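Long-range contacts in putative pyridoxal phosphate-dependent transferase (PDB 4DQ6), which probably acts as a pyridoxal phosphate-dependent enzyme of the class I and II aminotransferase family, and holds pyridoxal-5'-phosphate in its pocket: residues E227-P236 / S247-D257; I162-P173 / H196-S207. All coordinates share one frame; numbering follows the deposited sequence.

Interaction 1: E227-P236 / S247-D257; sequences EKNTITCMAP and SSYVVLPDEKD
Thr232 and Met234 pair with Val251 and Tyr249 as antiparallel strands, whose axes come within 4.6 Å at 166°. Each pair exchanges two backbone hydrogen bonds; the shortest runs from Val251 N to Thr232 O (2.7 Å). Cys233 and Val250 form the non-hydrogen-bonded pair between them. Tyr249 lies back over the neighbouring strand. Its chi1 of 54° sets the ring between its own backbone N and carbonyl carbon. One ring face therefore rests on Met234 O, 3.7 Å from the ring plane. Met234 CB touches Tyr249 CE2 at 3.5 Å, and the sulfur makes an oblique Met-aromatic contact with the same ring. The Tyr249 hydroxyl is hydrogen-bonded to that of Tyr285. On the face that carries Cys233 and Val250, Val250 CG1 is met by Ile231 CG2 at 3.6 Å, which also touches Leu252 CD2. Ile231 CD1 reaches the Asp257 carboxylate, which is paired with Lys199. A water donates to Thr230 O and Val251 O and accepts from Thr232 OG1, joining the strands at the Thr232-Val251 end of the pairing. Pro253 packs its ring on Glu227 CG and on the backbone oxygen Glu227 O. Lys228 bends at chi2 and chi3, and NZ donates to Pro253 O (2.9 Å) from well above the carbonyl plane. Asp254 N-caps the next helix by accepting from Lys256 N. Helices 99-110 and 70-84 pack on the two strands. Strand 248-251 is the one antiparallel member of an otherwise parallel central sheet, as in the large domain of fold type I PLP enzymes.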
loop_
_atom_site.group_PDB
_atom_site.type_symbol
_atom_site.label_atom_id
_atom_site.label_comp_id
_atom_site.label_asym_id
_atom_site.label_seq_id
_atom_site.Cartn_x
_atom_site.Cartn_y
_atom_site.Cartn_z
ATOM N N GLU A 227 7.743 15.174 -23.258
ATOM C CA GLU A 227 8.356 14.240 -22.313
ATOM C C GLU A 227 8.850 14.968 -21.071
ATOM O O GLU A 227 8.690 14.484 -19.963
ATOM C CB GLU A 227 9.504 13.481 -22.998
ATOM C CG GLU A 227 10.345 12.588 -22.099
ATOM C CD GLU A 227 11.506 11.961 -22.843
ATOM O OE1 GLU A 227 11.218 11.023 -23.621
ATOM O OE2 GLU A 227 12.686 12.408 -22.652
ATOM N N LYS A 228 9.438 16.147 -21.267
ATOM C CA LYS A 228 9.947 16.890 -20.142
ATOM C C LYS A 228 8.886 17.617 -19.322
ATOM O O LYS A 228 9.151 18.018 -18.178
ATOM C CB LYS A 228 11.068 17.830 -20.620
ATOM C CG LYS A 228 12.335 17.053 -21.024
ATOM C CD LYS A 228 12.841 16.008 -19.986
ATOM C CE LYS A 228 13.367 14.730 -20.667
ATOM N NZ LYS A 228 14.062 13.731 -19.765
ATOM N N ASN A 229 7.678 17.755 -19.851
ATOM C CA ASN A 229 6.651 18.475 -19.143
ATOM C C ASN A 229 5.483 17.588 -18.672
ATOM O O ASN A 229 4.454 18.120 -18.291
ATOM C CB ASN A 229 6.084 19.557 -20.030
ATOM C CG ASN A 229 5.385 20.670 -19.235
ATOM O OD1 ASN A 229 5.813 21.052 -18.156
ATOM N ND2 ASN A 229 4.235 21.088 -19.721
ATOM N N THR A 230 5.629 16.279 -18.796
ATOM C CA THR A 230 4.528 15.316 -18.521
ATOM C C THR A 230 5.021 14.230 -17.563
ATOM O O THR A 230 6.063 13.630 -17.778
ATOM C CB THR A 230 4.053 14.683 -19.828
ATOM O OG1 THR A 230 3.748 15.736 -20.767
ATOM C CG2 THR A 230 2.805 13.781 -19.604
ATOM N N ILE A 231 4.258 13.984 -16.499
ATOM C CA ILE A 231 4.463 12.853 -15.597
ATOM C C ILE A 231 3.276 11.914 -15.862
ATOM O O ILE A 231 2.158 12.385 -15.981
ATOM C CB ILE A 231 4.440 13.360 -14.151
ATOM C CG1 ILE A 231 5.656 14.269 -13.930
ATOM C CG2 ILE A 231 4.425 12.222 -13.135
ATOM C CD1 ILE A 231 5.650 15.088 -12.630
ATOM N N THR A 232 3.548 10.627 -16.008
ATOM C CA THR A 232 2.542 9.644 -16.450
ATOM C C THR A 232 2.305 8.535 -15.463
ATOM O O THR A 232 3.259 7.942 -14.938
ATOM C CB THR A 232 2.995 8.995 -17.761
ATOM O OG1 THR A 232 3.356 10.034 -18.712
ATOM C CG2 THR A 232 1.921 8.188 -18.407
ATOM N N CYS A 233 1.042 8.284 -15.140
ATOM C CA CYS A 233 0.653 7.195 -14.250
ATOM C C CYS A 233 -0.018 6.110 -15.093
ATOM O O CYS A 233 -0.892 6.422 -15.893
ATOM C CB CYS A 233 -0.318 7.635 -13.194
ATOM S SG CYS A 233 0.332 8.910 -12.123
ATOM N N MET A 234 0.435 4.870 -14.925
ATOM C CA MET A 234 -0.103 3.660 -15.600
ATOM C C MET A 234 -0.115 2.518 -14.618
ATOM O O MET A 234 0.464 2.625 -13.547
ATOM C CB MET A 234 0.669 3.287 -16.835
ATOM C CG MET A 234 0.487 4.273 -18.033
ATOM S SD MET A 234 1.689 3.848 -19.337
ATOM C CE MET A 234 1.027 4.743 -20.777
ATOM N N ALA A 235 -0.746 1.398 -14.981
ATOM C CA ALA A 235 -0.812 0.284 -14.049
ATOM C C ALA A 235 -1.271 -0.918 -14.856
ATOM O O ALA A 235 -1.913 -0.741 -15.887
ATOM C CB ALA A 235 -1.835 0.527 -12.953
ATOM N N PRO A 236 -1.019 -2.154 -14.380
ATOM C CA PRO A 236 -1.637 -3.335 -14.950
ATOM C C PRO A 236 -3.041 -3.611 -14.458
ATOM O O PRO A 236 -3.673 -4.565 -14.922
ATOM C CB PRO A 236 -0.708 -4.416 -14.482
ATOM C CG PRO A 236 -0.262 -4.000 -13.147
ATOM C CD PRO A 236 -0.059 -2.515 -13.331
ATOM N N SER A 247 -0.910 -2.422 -7.648
ATOM C CA SER A 247 0.344 -2.157 -8.342
ATOM C C SER A 247 0.114 -1.072 -9.325
ATOM O O SER A 247 -0.811 -1.148 -10.127
ATOM C CB SER A 247 0.723 -3.420 -9.125
ATOM O OG SER A 247 1.849 -3.251 -10.010
ATOM N N SER A 248 0.989 -0.051 -9.352
ATOM C CA SER A 248 0.943 0.939 -10.390
ATOM C C SER A 248 2.355 1.537 -10.476
ATOM O O SER A 248 3.250 1.230 -9.679
ATOM C CB SER A 248 -0.086 1.987 -10.116
ATOM O OG SER A 248 0.348 2.855 -9.105
ATOM N N TYR A 249 2.573 2.369 -11.476
ATOM C CA TYR A 249 3.864 3.008 -11.661
ATOM C C TYR A 249 3.675 4.417 -12.202
ATOM O O TYR A 249 2.653 4.715 -12.816
ATOM C CB TYR A 249 4.812 2.153 -12.527
ATOM C CG TYR A 249 4.245 1.753 -13.862
ATOM C CD1 TYR A 249 3.515 0.558 -13.965
ATOM C CD2 TYR A 249 4.421 2.519 -15.038
ATOM C CE1 TYR A 249 2.992 0.119 -15.150
ATOM C CE2 TYR A 249 3.881 2.057 -16.251
ATOM C CZ TYR A 249 3.148 0.877 -16.277
ATOM O OH TYR A 249 2.628 0.461 -17.489
ATOM N N VAL A 250 4.684 5.256 -11.961
ATOM C CA VAL A 250 4.763 6.579 -12.462
ATOM C C VAL A 250 6.011 6.676 -13.302
ATOM O O VAL A 250 7.089 6.185 -12.915
ATOM C CB VAL A 250 4.831 7.502 -11.243
ATOM C CG1 VAL A 250 4.607 8.949 -11.708
ATOM C CG2 VAL A 250 3.790 7.190 -10.190
ATOM N N VAL A 251 5.898 7.435 -14.388
ATOM C CA VAL A 251 7.008 7.602 -15.318
ATOM C C VAL A 251 7.422 9.074 -15.177
ATOM O O VAL A 251 6.637 9.999 -15.582
ATOM C CB VAL A 251 6.662 7.306 -16.782
ATOM C CG1 VAL A 251 7.897 7.524 -17.637
ATOM C CG2 VAL A 251 6.090 5.887 -16.907
ATOM N N LEU A 252 8.642 9.327 -14.689
ATOM C CA LEU A 252 9.105 10.718 -14.474
ATOM C C LEU A 252 10.468 10.913 -15.194
ATOM O O LEU A 252 11.528 10.633 -14.660
ATOM C CB LEU A 252 9.177 11.011 -12.991
ATOM C CG LEU A 252 8.024 10.637 -12.102
ATOM C CD1 LEU A 252 8.297 9.296 -11.390
ATOM C CD2 LEU A 252 7.761 11.749 -11.102
ATOM N N PRO A 253 10.401 11.417 -16.433
ATOM C CA PRO A 253 11.625 11.641 -17.230
ATOM C C PRO A 253 12.514 12.761 -16.706
ATOM O O PRO A 253 13.683 12.803 -17.060
ATOM C CB PRO A 253 11.069 11.980 -18.624
ATOM C CG PRO A 253 9.705 11.380 -18.644
ATOM C CD PRO A 253 9.189 11.608 -17.251
ATOM N N ASP A 254 11.972 13.663 -15.911
ATOM C CA ASP A 254 12.774 14.739 -15.317
ATOM C C ASP A 254 13.281 14.286 -13.951
ATOM O O ASP A 254 12.509 13.971 -13.047
ATOM C CB ASP A 254 11.937 16.015 -15.250
ATOM C CG ASP A 254 12.714 17.196 -14.699
ATOM O OD1 ASP A 254 13.517 17.040 -13.797
ATOM O OD2 ASP A 254 12.530 18.323 -15.181
ATOM N N GLU A 255 14.593 14.211 -13.792
ATOM C CA GLU A 255 15.154 13.693 -12.548
ATOM C C GLU A 255 14.758 14.482 -11.300
ATOM O O GLU A 255 14.734 13.943 -10.206
ATOM C CB GLU A 255 16.668 13.523 -12.601
ATOM C CG GLU A 255 17.463 14.746 -12.912
ATOM C CD GLU A 255 18.795 14.328 -13.513
ATOM O OE1 GLU A 255 19.407 13.369 -12.954
ATOM O OE2 GLU A 255 19.214 14.938 -14.534
ATOM N N LYS A 256 14.458 15.761 -11.452
ATOM C CA LYS A 256 14.021 16.564 -10.284
ATOM C C LYS A 256 12.631 16.213 -9.787
ATOM O O LYS A 256 12.398 16.190 -8.587
ATOM C CB LYS A 256 14.041 18.045 -10.575
ATOM C CG LYS A 256 15.410 18.569 -10.911
ATOM C CD LYS A 256 15.326 20.048 -11.231
ATOM C CE LYS A 256 14.958 20.892 -10.011
ATOM N NZ LYS A 256 15.490 22.290 -10.162
ATOM N N ASP A 257 11.744 15.920 -10.730
ATOM C CA ASP A 257 10.430 15.316 -10.404
ATOM C C ASP A 257 10.554 13.930 -9.796
ATOM O O ASP A 257 9.852 13.609 -8.805
ATOM C CB ASP A 257 9.556 15.194 -11.653
ATOM C CG ASP A 257 9.156 16.510 -12.248
ATOM O OD1 ASP A 257 9.144 17.608 -11.568
ATOM O OD2 ASP A 257 8.763 16.449 -13.438
HETATM O O HOH W 1 6.019 10.697 -18.295
#

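Interaction 2: I162-P173 / H196-S207. With PLP (pyridoxal-5'-phosphate), chain C.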
loop_
_atom_site.group_PDB
_atom_site.type_symbol
_atom_site.label_atom_id
_atom_site.label_comp_id
_atom_site.label_asym_id
_atom_site.label_seq_id
_atom_site.Cartn_x
_atom_site.Cartn_y
_atom_site.Cartn_z
ATOM N N ILE A 162 -6.492 29.483 -17.543
ATOM C CA ILE A 162 -5.119 28.984 -17.315
ATOM C C ILE A 162 -4.289 29.826 -16.344
ATOM O O ILE A 162 -3.339 29.302 -15.732
ATOM C CB ILE A 162 -4.325 28.853 -18.643
ATOM C CG1 ILE A 162 -3.256 27.762 -18.553
ATOM C CG2 ILE A 162 -3.640 30.152 -19.026
ATOM C CD1 ILE A 162 -3.764 26.355 -18.419
ATOM N N LYS A 163 -4.613 31.105 -16.208
ATOM C CA LYS A 163 -3.693 31.974 -15.442
ATOM C C LYS A 163 -3.437 31.440 -14.019
ATOM O O LYS A 163 -4.374 31.276 -13.194
ATOM C CB LYS A 163 -4.154 33.436 -15.388
ATOM C CG LYS A 163 -3.144 34.396 -14.702
ATOM C CD LYS A 163 -3.533 35.862 -14.730
ATOM C CE LYS A 163 -2.574 36.623 -13.836
ATOM N NZ LYS A 163 -2.280 37.971 -14.353
ATOM N N ASP A 164 -2.144 31.304 -13.723
ATOM C CA ASP A 164 -1.619 30.808 -12.426
ATOM C C ASP A 164 -1.906 29.328 -12.119
ATOM O O ASP A 164 -1.603 28.915 -11.036
ATOM C CB ASP A 164 -2.091 31.664 -11.244
ATOM C CG ASP A 164 -1.533 33.092 -11.283
ATOM O OD1 ASP A 164 -0.351 33.316 -11.713
ATOM O OD2 ASP A 164 -2.298 33.986 -10.856
ATOM N N VAL A 165 -2.488 28.551 -13.045
ATOM C CA VAL A 165 -2.607 27.126 -12.859
ATOM C C VAL A 165 -1.199 26.566 -12.846
ATOM O O VAL A 165 -0.343 26.923 -13.681
ATOM C CB VAL A 165 -3.439 26.546 -14.006
ATOM C CG1 VAL A 165 -3.375 25.011 -14.026
ATOM C CG2 VAL A 165 -4.869 26.954 -13.842
ATOM N N LYS A 166 -0.956 25.618 -11.931
ATOM C CA LYS A 166 0.347 25.037 -11.805
ATOM C C LYS A 166 0.424 23.693 -12.462
ATOM O O LYS A 166 1.462 23.305 -12.966
ATOM C CB LYS A 166 0.681 24.910 -10.324
ATOM C CG LYS A 166 0.651 26.267 -9.621
ATOM C CD LYS A 166 1.647 27.272 -10.198
ATOM C CE LYS A 166 1.636 28.615 -9.474
ATOM N NZ LYS A 166 2.670 29.546 -10.019
ATOM N N LEU A 167 -0.698 22.998 -12.429
ATOM C CA LEU A 167 -0.763 21.579 -12.883
ATOM C C LEU A 167 -2.060 21.352 -13.619
ATOM O O LEU A 167 -3.088 21.953 -13.278
ATOM C CB LEU A 167 -0.740 20.479 -11.728
ATOM C CG LEU A 167 0.464 20.397 -10.793
ATOM C CD1 LEU A 167 0.262 19.366 -9.664
ATOM C CD2 LEU A 167 1.697 20.016 -11.615
ATOM N N PHE A 168 -2.005 20.424 -14.587
ATOM C CA PHE A 168 -3.154 19.979 -15.335
ATOM C C PHE A 168 -3.226 18.487 -15.211
ATOM O O PHE A 168 -2.207 17.806 -15.522
ATOM C CB PHE A 168 -3.030 20.439 -16.815
ATOM C CG PHE A 168 -4.257 20.145 -17.655
ATOM C CD1 PHE A 168 -4.527 18.840 -18.054
ATOM C CD2 PHE A 168 -5.140 21.196 -18.071
ATOM C CE1 PHE A 168 -5.641 18.583 -18.834
ATOM C CE2 PHE A 168 -6.272 20.909 -18.825
ATOM C CZ PHE A 168 -6.504 19.597 -19.198
ATOM N N ILE A 169 -4.380 17.990 -14.753
ATOM C CA ILE A 169 -4.496 16.540 -14.623
ATOM C C ILE A 169 -5.362 16.045 -15.804
ATOM O O ILE A 169 -6.544 16.422 -15.905
ATOM C CB ILE A 169 -5.100 16.072 -13.264
ATOM C CG1 ILE A 169 -4.483 16.771 -12.061
ATOM C CG2 ILE A 169 -4.978 14.527 -13.144
ATOM C CD1 ILE A 169 -4.992 16.302 -10.705
ATOM N N LEU A 170 -4.751 15.236 -16.672
ATOM C CA LEU A 170 -5.338 14.820 -17.912
ATOM C C LEU A 170 -5.715 13.336 -17.691
ATOM O O LEU A 170 -4.947 12.525 -17.064
ATOM C CB LEU A 170 -4.337 14.908 -19.070
ATOM C CG LEU A 170 -4.572 14.094 -20.351
ATOM C CD1 LEU A 170 -5.750 14.733 -21.084
ATOM C CD2 LEU A 170 -3.346 14.058 -21.234
ATOM N N CYS A 171 -6.915 12.934 -18.151
ATOM C CA CYS A 171 -7.298 11.535 -18.195
ATOM C C CYS A 171 -7.263 11.031 -19.632
ATOM O O CYS A 171 -7.983 11.556 -20.459
ATOM C CB CYS A 171 -8.709 11.408 -17.602
ATOM S SG CYS A 171 -9.164 9.768 -17.015
ATOM N N ASN A 172 -6.433 10.005 -19.918
ATOM C CA ASN A 172 -6.183 9.529 -21.295
ATOM C C ASN A 172 -5.905 8.067 -21.334
ATOM O O ASN A 172 -4.817 7.694 -21.028
ATOM C CB ASN A 172 -4.974 10.380 -21.807
ATOM C CG ASN A 172 -4.432 10.007 -23.172
ATOM O OD1 ASN A 172 -5.190 9.795 -24.059
ATOM N ND2 ASN A 172 -3.061 10.055 -23.349
ATOM N N PRO A 173 -6.891 7.257 -21.751
ATOM C CA PRO A 173 -8.255 7.600 -22.150
ATOM C C PRO A 173 -9.097 8.242 -21.041
ATOM O O PRO A 173 -8.833 8.017 -19.843
ATOM C CB PRO A 173 -8.877 6.247 -22.521
ATOM C CG PRO A 173 -7.729 5.342 -22.772
ATOM C CD PRO A 173 -6.606 5.813 -21.930
ATOM N N HIS A 196 2.279 28.080 -20.907
ATOM C CA HIS A 196 1.912 28.716 -19.661
ATOM C C HIS A 196 2.615 28.118 -18.476
ATOM O O HIS A 196 2.278 28.417 -17.353
ATOM C CB HIS A 196 0.410 28.697 -19.448
ATOM C CG HIS A 196 -0.351 29.612 -20.387
ATOM N ND1 HIS A 196 -0.408 30.965 -20.215
ATOM C CD2 HIS A 196 -1.060 29.330 -21.553
ATOM C CE1 HIS A 196 -1.153 31.496 -21.209
ATOM N NE2 HIS A 196 -1.563 30.484 -22.017
ATOM N N ASN A 197 3.627 27.314 -18.743
ATOM C CA ASN A 197 4.435 26.652 -17.726
ATOM C C ASN A 197 3.599 25.833 -16.757
ATOM O O ASN A 197 3.796 25.920 -15.540
ATOM C CB ASN A 197 5.294 27.655 -16.953
ATOM C CG ASN A 197 6.262 28.421 -17.851
ATOM O OD1 ASN A 197 6.092 29.624 -18.087
ATOM N ND2 ASN A 197 7.298 27.730 -18.347
ATOM N N VAL A 198 2.688 25.027 -17.315
ATOM C CA VAL A 198 1.764 24.204 -16.533
ATOM C C VAL A 198 2.269 22.807 -16.796
ATOM O O VAL A 198 2.385 22.382 -17.971
ATOM C CB VAL A 198 0.298 24.255 -16.992
ATOM C CG1 VAL A 198 -0.610 23.302 -16.215
ATOM C CG2 VAL A 198 -0.281 25.647 -16.854
ATOM N N LYS A 199 2.618 22.110 -15.719
ATOM C CA LYS A 199 3.026 20.737 -15.808
ATOM C C LYS A 199 1.787 19.833 -15.959
ATOM O O LYS A 199 0.790 20.090 -15.356
ATOM C CB LYS A 199 3.807 20.318 -14.559
ATOM C CG LYS A 199 4.489 18.962 -14.721
ATOM C CD LYS A 199 5.934 19.129 -15.231
ATOM C CE LYS A 199 6.784 17.884 -14.953
ATOM N NZ LYS A 199 8.255 18.073 -15.240
ATOM N N ILE A 200 1.912 18.837 -16.798
ATOM C CA ILE A 200 0.839 17.832 -17.000
ATOM C C ILE A 200 1.079 16.541 -16.264
ATOM O O ILE A 200 2.187 15.973 -16.373
ATOM C CB ILE A 200 0.608 17.489 -18.500
ATOM C CG1 ILE A 200 0.323 18.800 -19.279
ATOM C CG2 ILE A 200 -0.537 16.439 -18.646
ATOM C CD1 ILE A 200 -0.123 18.588 -20.708
ATOM N N ILE A 201 0.072 16.109 -15.488
ATOM C CA ILE A 201 0.084 14.769 -14.916
ATOM C C ILE A 201 -0.956 13.982 -15.713
ATOM O O ILE A 201 -2.104 14.326 -15.749
ATOM C CB ILE A 201 -0.299 14.756 -13.442
ATOM C CG1 ILE A 201 0.758 15.422 -12.553
ATOM C CG2 ILE A 201 -0.468 13.301 -12.996
ATOM C CD1 ILE A 201 0.299 15.576 -11.116
ATOM N N SER A 202 -0.530 12.958 -16.432
ATOM C CA SER A 202 -1.433 12.234 -17.310
ATOM C C SER A 202 -1.759 10.882 -16.705
ATOM O O SER A 202 -0.856 10.026 -16.604
ATOM C CB SER A 202 -0.788 12.075 -18.668
ATOM O OG SER A 202 -1.698 11.512 -19.618
ATOM N N ASP A 203 -3.032 10.659 -16.335
ATOM C CA ASP A 203 -3.497 9.386 -15.847
ATOM C C ASP A 203 -3.908 8.544 -17.049
ATOM O O ASP A 203 -4.981 8.721 -17.623
ATOM C CB ASP A 203 -4.673 9.620 -14.898
ATOM C CG ASP A 203 -5.278 8.378 -14.339
ATOM O OD1 ASP A 203 -4.923 7.281 -14.772
ATOM O OD2 ASP A 203 -6.103 8.509 -13.416
ATOM N N GLU A 204 -3.078 7.527 -17.307
ATOM C CA GLU A 204 -3.227 6.759 -18.498
ATOM C C GLU A 204 -3.520 5.335 -18.068
ATOM O O GLU A 204 -3.149 4.323 -18.774
ATOM C CB GLU A 204 -2.016 6.947 -19.443
ATOM C CG GLU A 204 -1.806 8.384 -19.858
ATOM C CD GLU A 204 -0.777 8.613 -20.936
ATOM O OE1 GLU A 204 -0.207 7.649 -21.488
ATOM O OE2 GLU A 204 -0.605 9.823 -21.297
ATOM N N ILE A 205 -4.241 5.232 -16.953
ATOM C CA ILE A 205 -4.460 3.890 -16.425
ATOM C C ILE A 205 -5.265 3.037 -17.435
ATOM O O ILE A 205 -5.094 1.796 -17.481
ATOM C CB ILE A 205 -5.104 3.872 -15.052
ATOM C CG1 ILE A 205 -4.970 2.455 -14.397
ATOM C CG2 ILE A 205 -6.548 4.267 -15.145
ATOM C CD1 ILE A 205 -5.432 2.406 -12.943
ATOM N N HIS A 206 -6.137 3.606 -18.249
ATOM C CA HIS A 206 -6.928 2.785 -19.216
ATOM C C HIS A 206 -6.233 2.588 -20.552
ATOM O O HIS A 206 -6.866 2.205 -21.547
ATOM C CB HIS A 206 -8.306 3.393 -19.474
ATOM C CG HIS A 206 -9.172 3.553 -18.260
ATOM N ND1 HIS A 206 -10.049 2.549 -17.846
ATOM C CD2 HIS A 206 -9.255 4.571 -17.322
ATOM C CE1 HIS A 206 -10.668 2.964 -16.730
ATOM N NE2 HIS A 206 -10.171 4.197 -16.384
ATOM N N SER A 207 -4.920 2.766 -20.595
ATOM C CA SER A 207 -4.144 2.907 -21.837
ATOM C C SER A 207 -4.135 1.633 -22.687
ATOM O O SER A 207 -3.955 1.681 -23.896
ATOM C CB SER A 207 -2.689 3.269 -21.520
ATOM O OG SER A 207 -2.106 2.308 -20.642
HETATM N N1 PLP C . -7.540 6.586 -12.661
HETATM C C2 PLP C . -8.663 6.394 -13.428
HETATM C C2A PLP C . -9.060 7.279 -14.570
HETATM C C3 PLP C . -9.547 5.278 -13.177
HETATM O O3 PLP C . -10.644 5.101 -13.900
HETATM C C4 PLP C . -9.224 4.359 -12.097
HETATM C C4A PLP C . -10.135 3.211 -11.748
HETATM C C5 PLP C . -8.013 4.627 -11.337
HETATM C C6 PLP C . -7.214 5.751 -11.647
HETATM C C5A PLP C . -7.652 3.670 -10.244
HETATM O O4P PLP C . -6.855 4.406 -9.377
HETATM P P PLP C . -6.083 3.550 -8.239
HETATM O O1P PLP C . -4.936 2.930 -8.959
HETATM O O2P PLP C . -5.748 4.710 -7.218
HETATM O O3P PLP C . -7.139 2.484 -7.817
HETATM O O HOH W 2 2.001 28.211 -14.167
HETATM O O HOH W 3 4.345 23.985 -13.486
HETATM O O HOH W 4 -6.835 6.565 -18.382
#
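A beta-alpha-beta unit, strand 165-171, helix 183-195 and strand 199-203, brings these segments together as parallel neighbours that end at the cofactor. Six backbone hydrogen bonds run from Lys199 N to Lys166 O at one end to Asn172 N to Asp203 O at the other. Ile162 closes the far end: its CG2 sits over the centre of the His196 ring, 3.4 Å from the centroid, in a CH-pi contact. Val198 CG1 packs on Val165 CG1 and Phe168 CB. Further along the strands, Leu167 CD2 lies against Lys199 CB. Leu170 CD2 presses on Ser202 OG, which donates to the anti lone pair of Glu204 OE2 (2.6 Å). Asn172 ND2 gives that oxygen a weak bond, with the amide and carboxylate planes 83° apart; ND2 also binds Ile217 O. A cis peptide bond leads into Pro173, which packs on His206. At the cofactor, Asp203 OD2 lies 2.5 Å from PLP N1, while OD1 accepts from Ile205 N in an Asx turn. Ile205 CG2 touches PLP C2 at 3.5 Å. His206 NE2 and PLP O3 share a hydrogen bond of 2.7 Å. Asn175 of the same chain and Tyr65 of the second subunit also hydrogen-bond to PLP. The Asx turn helps fix the carboxylate's rotation, and the closeness of the carboxylate to N1 would probably stabilise positive charge on the pyridine ring.

Overall arrangement
Both segments of interaction 2 precede those of interaction 1 in the sequence. Their centres are about 12 Å apart, and both belong to the same seven-stranded mixed sheet. Strands 165-171, 199-203, 230-234 and 248-251 lie side by side in it, in that order. Strands 199-203 and 230-234 are the neighbours that join the contacts, through a probable backbone hydrogen bond from Ser202 N to Ile231 O and, between side chains, the Lys199-Asp257 salt bridge. PLP touches interaction 2 directly, and the side chain of Ser248 in interaction 1 is about 5 Å from it. The sheet thus brings the ends of strands 165-171 and 199-203, with Cys171 and Asp203, to the cofactor.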